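PDB 4Z9N: amino acid ABC transporter, periplasmic amino acid-binding protein from Brucella ovis, which binds glutathione and, as a family 3 periplasmic solute-binding protein, probably delivers its solute to a membrane-bound ABC transporter. Local coordinates for residues W224-V227 with V228-T231; D278-W281 with V282-I286; G293-F296 with E297-G301. All coordinates share one frame; numbering follows the deposited sequence.

In the fold
All three contacts are local, each within one continuous piece of chain, so none closes a long-range loop. They follow in series without nesting or crossing. Contact 1 comes first, on helix 222-240, beside a sodium ion and the second subunit. Contact 2 spans the turn into helix 281-289 and its opening part. It touches contact 1: W281 packs against the backbone of W230, and I285 reaches T231. The centres of contacts 1 and 2 are about 13 Å apart. Helix 292-299 follows. Contact 3 runs along nearly the whole of it and into the turn that follows, touching neither of the others. Helix 44-57 is a common neighbour, packing against T231, I285, I295, F296 and I300.

Contact 1: residues W224-V227 with V228-T231; sequences WADV and VRWT. With NA (sodium ion), chain H.
W224 carries V228 CG2 over one face of its indole, 4.2 Å from the centroid of the five-membered ring. The methyl sits toward the rim, a CH-pi contact one helical turn along. The indole NE1 is hydrogen-bonded to D83 O. The R229 guanidinium has A225 O over one face, 4.0 Å above the plane and central. D226 OD1 and water 1 lie at its edge, in plane. W230 has D226 O at its ring edge and the CG of R229 over one face. Its NE1 is hydrogen-bonded to D96 of the second subunit.

The polar centre of the contact is the salt bridge between D226 and R229. R229 NH1 donates to D226 OD1 at 2.6 Å. The oxygen is met on its anti side, 27° out of the carboxylate plane. The two planes are 69° apart, so this is a single-point grip and not a paired one. R229 leaves the helix with CG anti to its backbone N and bends at chi3 (-41°), which brings the guanidinium alongside D226.

D226 OD1 also binds the sodium ion at 2.9 Å. Water 1 lies 2.6 Å from D226 OD1 and probably donates to it. D96, L101, D102 and Q219 of the second subunit bind the same ion. R229 NH1 makes a further salt bridge to D96 of that subunit.

At the other end, V227 O accepts twice from T231. The backbone N and OG1 (2.8 Å from V227 O) approach from opposite faces of the carbonyl plane. The hydroxyl proton is thus used within its own helix.

The cation and R229 probably keep D226 ionised. One carboxylate oxygen then serves an intrahelical salt bridge and a sodium site shared between subunits.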
loop_
_atom_site.group_PDB
_atom_site.type_symbol
_atom_site.label_atom_id
_atom_site.label_comp_id
_atom_site.label_asym_id
_atom_site.label_seq_id
_atom_site.Cartn_x
_atom_site.Cartn_y
_atom_site.Cartn_z
ATOM N N TRP D 224 7.014 -6.472 -15.238
ATOM C CA TRP D 224 5.573 -6.576 -15.443
ATOM C C TRP D 224 4.789 -6.070 -14.227
ATOM O O TRP D 224 3.780 -5.370 -14.383
ATOM C CB TRP D 224 5.163 -8.020 -15.771
ATOM C CG TRP D 224 3.702 -8.130 -16.038
ATOM C CD1 TRP D 224 2.795 -8.862 -15.336
ATOM C CD2 TRP D 224 2.965 -7.444 -17.061
ATOM N NE1 TRP D 224 1.536 -8.695 -15.865
ATOM C CE2 TRP D 224 1.616 -7.831 -16.929
ATOM C CE3 TRP D 224 3.321 -6.564 -18.093
ATOM C CZ2 TRP D 224 0.615 -7.357 -17.779
ATOM C CZ3 TRP D 224 2.324 -6.091 -18.939
ATOM C CH2 TRP D 224 0.990 -6.492 -18.780
ATOM N N ALA D 225 5.233 -6.424 -13.023
ATOM C CA ALA D 225 4.593 -5.916 -11.806
ATOM C C ALA D 225 4.666 -4.393 -11.746
ATOM O O ALA D 225 3.700 -3.734 -11.328
ATOM C CB ALA D 225 5.227 -6.522 -10.560
ATOM N N ASP D 226 5.811 -3.834 -12.151
ATOM C CA ASP D 226 5.962 -2.371 -12.188
ATOM C C ASP D 226 4.928 -1.715 -13.109
ATOM O O ASP D 226 4.367 -0.668 -12.775
ATOM C CB ASP D 226 7.379 -1.975 -12.627
ATOM C CG ASP D 226 8.449 -2.268 -11.562
ATOM O OD1 ASP D 226 8.111 -2.698 -10.446
ATOM O OD2 ASP D 226 9.646 -2.087 -11.862
ATOM N N VAL D 227 4.676 -2.324 -14.265
ATOM C CA VAL D 227 3.708 -1.760 -15.223
ATOM C C VAL D 227 2.309 -1.728 -14.613
ATOM O O VAL D 227 1.575 -0.740 -14.732
ATOM C CB VAL D 227 3.689 -2.562 -16.561
ATOM C CG1 VAL D 227 2.492 -2.145 -17.412
ATOM C CG2 VAL D 227 4.998 -2.387 -17.325
ATOM N N VAL D 228 1.939 -2.811 -13.937
ATOM C CA VAL D 228 0.598 -2.895 -13.365
ATOM C C VAL D 228 0.501 -1.952 -12.181
ATOM O O VAL D 228 -0.464 -1.203 -12.056
ATOM C CB VAL D 228 0.251 -4.330 -12.962
ATOM C CG1 VAL D 228 -1.100 -4.380 -12.224
ATOM C CG2 VAL D 228 0.239 -5.250 -14.213
ATOM N N ARG D 229 1.520 -1.979 -11.330
ATOM C CA ARG D 229 1.575 -1.099 -10.162
ATOM C C ARG D 229 1.478 0.375 -10.538
ATOM O O ARG D 229 0.770 1.177 -9.909
ATOM C CB ARG D 229 2.878 -1.316 -9.393
ATOM C CG ARG D 229 3.037 -0.343 -8.218
ATOM C CD ARG D 229 4.282 -0.642 -7.380
ATOM N NE ARG D 229 4.461 -2.072 -7.190
ATOM C CZ ARG D 229 5.410 -2.800 -7.771
ATOM N NH1 ARG D 229 6.323 -2.233 -8.548
ATOM N NH2 ARG D 229 5.457 -4.101 -7.553
ATOM N N TRP D 230 2.218 0.750 -11.564
ATOM C CA TRP D 230 2.313 2.157 -11.851
ATOM C C TRP D 230 1.170 2.642 -12.739
ATOM O O TRP D 230 0.878 3.831 -12.736
ATOM C CB TRP D 230 3.698 2.463 -12.412
ATOM C CG TRP D 230 4.603 2.529 -11.252
ATOM C CD1 TRP D 230 5.475 1.568 -10.820
ATOM C CD2 TRP D 230 4.641 3.575 -10.271
ATOM N NE1 TRP D 230 6.080 1.969 -9.654
ATOM C CE2 TRP D 230 5.595 3.201 -9.299
ATOM C CE3 TRP D 230 3.987 4.807 -10.141
ATOM C CZ2 TRP D 230 5.897 4.008 -8.197
ATOM C CZ3 TRP D 230 4.295 5.615 -9.054
ATOM C CH2 TRP D 230 5.243 5.211 -8.092
ATOM N N THR D 231 0.476 1.728 -13.416
ATOM C CA THR D 231 -0.828 2.067 -13.996
ATOM C C THR D 231 -1.784 2.505 -12.873
ATOM O O THR D 231 -2.397 3.572 -12.948
ATOM C CB THR D 231 -1.439 0.888 -14.776
ATOM O OG1 THR D 231 -0.621 0.606 -15.913
ATOM C CG2 THR D 231 -2.859 1.221 -15.245
HETATM NA NA NA H . 10.575 -2.571 -8.891
HETATM O O HOH W 1 8.341 -4.912 -9.117
#

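Contact 2: residues D278-W281 with V282-I286; sequences DKDW and VVKII
W281 meets V282, and D280 meets K284, through the same first torsion: CG between the backbone N and the carbonyl carbon, chi1 63° and 60°. In W281 this lays the indole beside V282. The methyl CG2 of V282 rests over the ring, 3.4 Å from the centroid of the six-membered ring. This is a close CH-pi contact, over the face and near the ring centre. I285 comes from the next turn, with its CD1 at 3.7 Å from W281 CE3.

In D280 the same torsion turns the carboxylate to the K284 side. K284 runs extended as far as CE and turns only at chi4 (-39°). Its NZ ends 3.5 Å from both D280 OD1 and D280 OD2, a long salt bridge that does not single out one oxygen. A second acid, D278, adds opposite charge at a greater distance, with OD2 4.5 Å from K284 NZ.

Two backbone bonds start the helix, K284 N to D280 O and I285 N to W281 O. The N-H of V282 instead meets water 2 at 3.0 Å from V282 N, and that water donates to K279 O.

W281 also packs on W230 and A234 of helix 222-240, and on I93 of the second subunit.

The whole is a helix N terminus entered from a type I turn, D278 to W281. D280 holds the N-cap position without a side-chain capping bond, and its carboxylate pairs with K284 four residues on.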
loop_
_atom_site.group_PDB
_atom_site.type_symbol
_atom_site.label_atom_id
_atom_site.label_comp_id
_atom_site.label_asym_id
_atom_site.label_seq_id
_atom_site.Cartn_x
_atom_site.Cartn_y
_atom_site.Cartn_z
ATOM N N ASP D 278 6.012 4.332 -23.308
ATOM C CA ASP D 278 6.332 5.584 -23.992
ATOM C C ASP D 278 6.262 6.754 -23.025
ATOM O O ASP D 278 5.740 6.615 -21.927
ATOM C CB ASP D 278 5.388 5.808 -25.172
ATOM C CG ASP D 278 5.484 4.703 -26.199
ATOM O OD1 ASP D 278 6.611 4.230 -26.450
ATOM O OD2 ASP D 278 4.441 4.308 -26.745
ATOM N N LYS D 279 6.788 7.907 -23.424
ATOM C CA LYS D 279 6.877 9.031 -22.490
ATOM C C LYS D 279 5.494 9.489 -22.030
ATOM O O LYS D 279 5.327 9.951 -20.903
ATOM C CB LYS D 279 7.639 10.201 -23.118
ATOM N N ASP D 280 4.495 9.339 -22.891
ATOM C CA ASP D 280 3.162 9.820 -22.549
ATOM C C ASP D 280 2.239 8.712 -22.046
ATOM O O ASP D 280 1.033 8.770 -22.264
ATOM C CB ASP D 280 2.528 10.521 -23.765
ATOM C CG ASP D 280 2.384 9.599 -24.972
ATOM O OD1 ASP D 280 2.997 8.513 -24.983
ATOM O OD2 ASP D 280 1.640 9.960 -25.912
ATOM N N TRP D 281 2.803 7.714 -21.358
ATOM C CA TRP D 281 2.027 6.549 -20.934
ATOM C C TRP D 281 0.823 6.938 -20.050
ATOM O O TRP D 281 -0.239 6.314 -20.135
ATOM C CB TRP D 281 2.933 5.541 -20.205
ATOM C CG TRP D 281 3.526 6.080 -18.942
ATOM C CD1 TRP D 281 4.485 7.052 -18.835
ATOM C CD2 TRP D 281 3.187 5.702 -17.605
ATOM N NE1 TRP D 281 4.763 7.297 -17.506
ATOM C CE2 TRP D 281 3.982 6.475 -16.737
ATOM C CE3 TRP D 281 2.295 4.770 -17.056
ATOM C CZ2 TRP D 281 3.904 6.357 -15.349
ATOM C CZ3 TRP D 281 2.218 4.659 -15.674
ATOM C CH2 TRP D 281 3.015 5.447 -14.840
ATOM N N VAL D 282 0.967 7.969 -19.219
ATOM C CA VAL D 282 -0.147 8.386 -18.363
ATOM C C VAL D 282 -1.238 9.095 -19.173
ATOM O O VAL D 282 -2.424 8.900 -18.911
ATOM C CB VAL D 282 0.325 9.276 -17.197
ATOM C CG1 VAL D 282 -0.853 9.633 -16.298
ATOM C CG2 VAL D 282 1.397 8.552 -16.383
ATOM N N VAL D 283 -0.852 9.915 -20.151
ATOM C CA VAL D 283 -1.841 10.521 -21.047
ATOM C C VAL D 283 -2.641 9.407 -21.729
ATOM O O VAL D 283 -3.863 9.496 -21.849
ATOM C CB VAL D 283 -1.195 11.457 -22.096
ATOM C CG1 VAL D 283 -2.279 12.134 -22.944
ATOM C CG2 VAL D 283 -0.318 12.506 -21.420
ATOM N N LYS D 284 -1.954 8.343 -22.142
ATOM C CA LYS D 284 -2.642 7.206 -22.749
ATOM C C LYS D 284 -3.643 6.568 -21.792
ATOM O O LYS D 284 -4.762 6.243 -22.211
ATOM C CB LYS D 284 -1.653 6.141 -23.228
ATOM C CG LYS D 284 -0.681 6.597 -24.295
ATOM C CD LYS D 284 0.207 5.426 -24.721
ATOM C CE LYS D 284 1.195 5.816 -25.813
ATOM N NZ LYS D 284 0.598 6.735 -26.815
ATOM N N ILE D 285 -3.248 6.387 -20.525
ATOM C CA ILE D 285 -4.145 5.816 -19.528
ATOM C C ILE D 285 -5.389 6.695 -19.361
ATOM O O ILE D 285 -6.520 6.217 -19.468
ATOM C CB ILE D 285 -3.452 5.602 -18.149
ATOM C CG1 ILE D 285 -2.290 4.598 -18.243
ATOM C CG2 ILE D 285 -4.467 5.147 -17.147
ATOM C CD1 ILE D 285 -1.426 4.500 -16.967
ATOM N N ILE D 286 -5.185 7.975 -19.074
ATOM C CA ILE D 286 -6.306 8.849 -18.757
ATOM C C ILE D 286 -7.235 9.050 -19.972
ATOM O O ILE D 286 -8.463 9.105 -19.832
ATOM C CB ILE D 286 -5.791 10.195 -18.213
ATOM C CG1 ILE D 286 -4.923 9.959 -16.977
ATOM C CG2 ILE D 286 -6.946 11.087 -17.832
ATOM C CD1 ILE D 286 -5.650 9.230 -15.830
HETATM O O HOH W 2 2.915 10.274 -19.146
#

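Contact 3: residues G293-F296 with E297-G301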
loop_
_atom_site.group_PDB
_atom_site.type_symbol
_atom_site.label_atom_id
_atom_site.label_comp_id
_atom_site.label_asym_id
_atom_site.label_seq_id
_atom_site.Cartn_x
_atom_site.Cartn_y
_atom_site.Cartn_z
ATOM N N GLY D 293 -11.039 8.286 -9.913
ATOM C CA GLY D 293 -12.354 8.722 -9.475
ATOM C C GLY D 293 -13.386 8.542 -10.563
ATOM O O GLY D 293 -14.550 8.219 -10.300
ATOM N N GLU D 294 -12.961 8.771 -11.803
ATOM C CA GLU D 294 -13.855 8.595 -12.929
ATOM C C GLU D 294 -14.230 7.125 -13.120
ATOM O O GLU D 294 -15.383 6.824 -13.437
ATOM C CB GLU D 294 -13.231 9.162 -14.197
ATOM C CG GLU D 294 -12.975 10.668 -14.131
ATOM C CD GLU D 294 -12.550 11.213 -15.466
ATOM O OE1 GLU D 294 -13.443 11.628 -16.255
ATOM O OE2 GLU D 294 -11.333 11.218 -15.738
ATOM N N ILE D 295 -13.270 6.224 -12.908
ATOM C CA ILE D 295 -13.531 4.792 -12.988
ATOM C C ILE D 295 -14.490 4.392 -11.878
ATOM O O ILE D 295 -15.432 3.630 -12.104
ATOM C CB ILE D 295 -12.221 3.975 -12.906
ATOM C CG1 ILE D 295 -11.342 4.251 -14.129
ATOM C CG2 ILE D 295 -12.509 2.482 -12.787
ATOM C CD1 ILE D 295 -9.937 3.664 -13.993
ATOM N N PHE D 296 -14.251 4.922 -10.682
ATOM C CA PHE D 296 -15.097 4.632 -9.526
ATOM C C PHE D 296 -16.530 5.084 -9.790
ATOM O O PHE D 296 -17.475 4.309 -9.666
ATOM C CB PHE D 296 -14.544 5.316 -8.258
ATOM C CG PHE D 296 -15.172 4.836 -6.980
ATOM C CD1 PHE D 296 -16.440 5.256 -6.613
ATOM C CD2 PHE D 296 -14.489 3.964 -6.139
ATOM C CE1 PHE D 296 -17.024 4.808 -5.441
ATOM C CE2 PHE D 296 -15.065 3.520 -4.964
ATOM C CZ PHE D 296 -16.333 3.935 -4.616
ATOM N N GLU D 297 -16.695 6.345 -10.172
ATOM C CA GLU D 297 -18.032 6.903 -10.287
ATOM C C GLU D 297 -18.902 6.264 -11.372
ATOM O O GLU D 297 -20.096 6.039 -11.153
ATOM C CB GLU D 297 -17.932 8.409 -10.523
ATOM C CG GLU D 297 -17.579 9.156 -9.243
ATOM C CD GLU D 297 -18.592 8.887 -8.135
ATOM O OE1 GLU D 297 -19.803 8.954 -8.427
ATOM O OE2 GLU D 297 -18.194 8.602 -6.988
ATOM N N ARG D 298 -18.329 5.976 -12.537
ATOM C CA ARG D 298 -19.134 5.480 -13.650
ATOM C C ARG D 298 -19.564 4.033 -13.425
ATOM O O ARG D 298 -20.557 3.578 -13.996
ATOM C CB ARG D 298 -18.365 5.600 -14.975
ATOM C CG ARG D 298 -17.379 4.461 -15.246
ATOM C CD ARG D 298 -16.845 4.504 -16.671
ATOM N NE ARG D 298 -16.132 5.752 -16.921
ATOM C CZ ARG D 298 -14.808 5.864 -16.972
ATOM N NH1 ARG D 298 -14.033 4.795 -16.835
ATOM N NH2 ARG D 298 -14.257 7.048 -17.198
ATOM N N ASN D 299 -18.813 3.311 -12.600
ATOM C CA ASN D 299 -19.062 1.882 -12.422
ATOM C C ASN D 299 -19.782 1.537 -11.128
ATOM O O ASN D 299 -20.681 0.701 -11.125
ATOM C CB ASN D 299 -17.743 1.119 -12.467
ATOM C CG ASN D 299 -17.156 1.069 -13.853
ATOM O OD1 ASN D 299 -17.764 0.525 -14.775
ATOM N ND2 ASN D 299 -15.958 1.614 -14.006
ATOM N N ILE D 300 -19.352 2.124 -10.017
ATOM C CA ILE D 300 -19.850 1.681 -8.717
ATOM C C ILE D 300 -20.275 2.851 -7.834
ATOM O O ILE D 300 -20.913 2.648 -6.803
ATOM C CB ILE D 300 -18.800 0.787 -7.979
ATOM C CG1 ILE D 300 -17.509 1.558 -7.685
ATOM C CG2 ILE D 300 -18.508 -0.471 -8.781
ATOM C CD1 ILE D 300 -16.451 0.733 -6.931
ATOM N N GLY D 301 -19.946 4.073 -8.242
ATOM C CA GLY D 301 -20.287 5.237 -7.440
ATOM C C GLY D 301 -21.628 5.889 -7.774
ATOM O O GLY D 301 -22.587 5.225 -8.160
HETATM O O HOH W 3 -14.496 9.730 -18.059
#
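E297 starts the second half of the contact by donating its backbone N-H to G293 O, and its CG lies 3.3 Å from the same oxygen. The side chain then bends at chi2, placing OE2 3.8 Å from F296 CD1. Its carboxylate is held by S302 through OE1.

R298 has chi1 at 82°, which folds the chain back over the preceding turn. Its guanidinium lies flat above E294 O, 3.6 Å from plane to oxygen. At the guanidinium edge, R298 NH2 donates to water 3 at 2.8 Å. That water donates in turn to E294 OE1, so the two charged groups are linked through water and not directly. E294 OE2 is hydrogen-bonded to Q245 N. R298 NH2 also bonds V289 O, and NH1 makes a salt bridge to D47.

N299 lies alongside I295 and sends ND2 back to I295 O at 2.8 Å. Its backbone N makes only weak bonds here. ND2 is shared with D47, on helix 44-57.

These residues form the C-terminal end of helix 292-299, where a bond from five residues on joins the usual four-residue one. F296 O accepts from both I300 N and G301 N, each at 2.9 Å from that oxygen.

I300 is the first residue to leave helical backbone angles; its side chain crosses that of F296 at about a right angle. Its CG1 stands over the centre of the F296 ring at 3.8 Å, a CH-pi contact 4° off the normal. I300 CD1 touches F296 CE2. Both side chains also pack on F44 and Y108, and R310 makes a cation-pi contact with F296.

G301 comes last, with its CA 3.9 Å from F296 CE1.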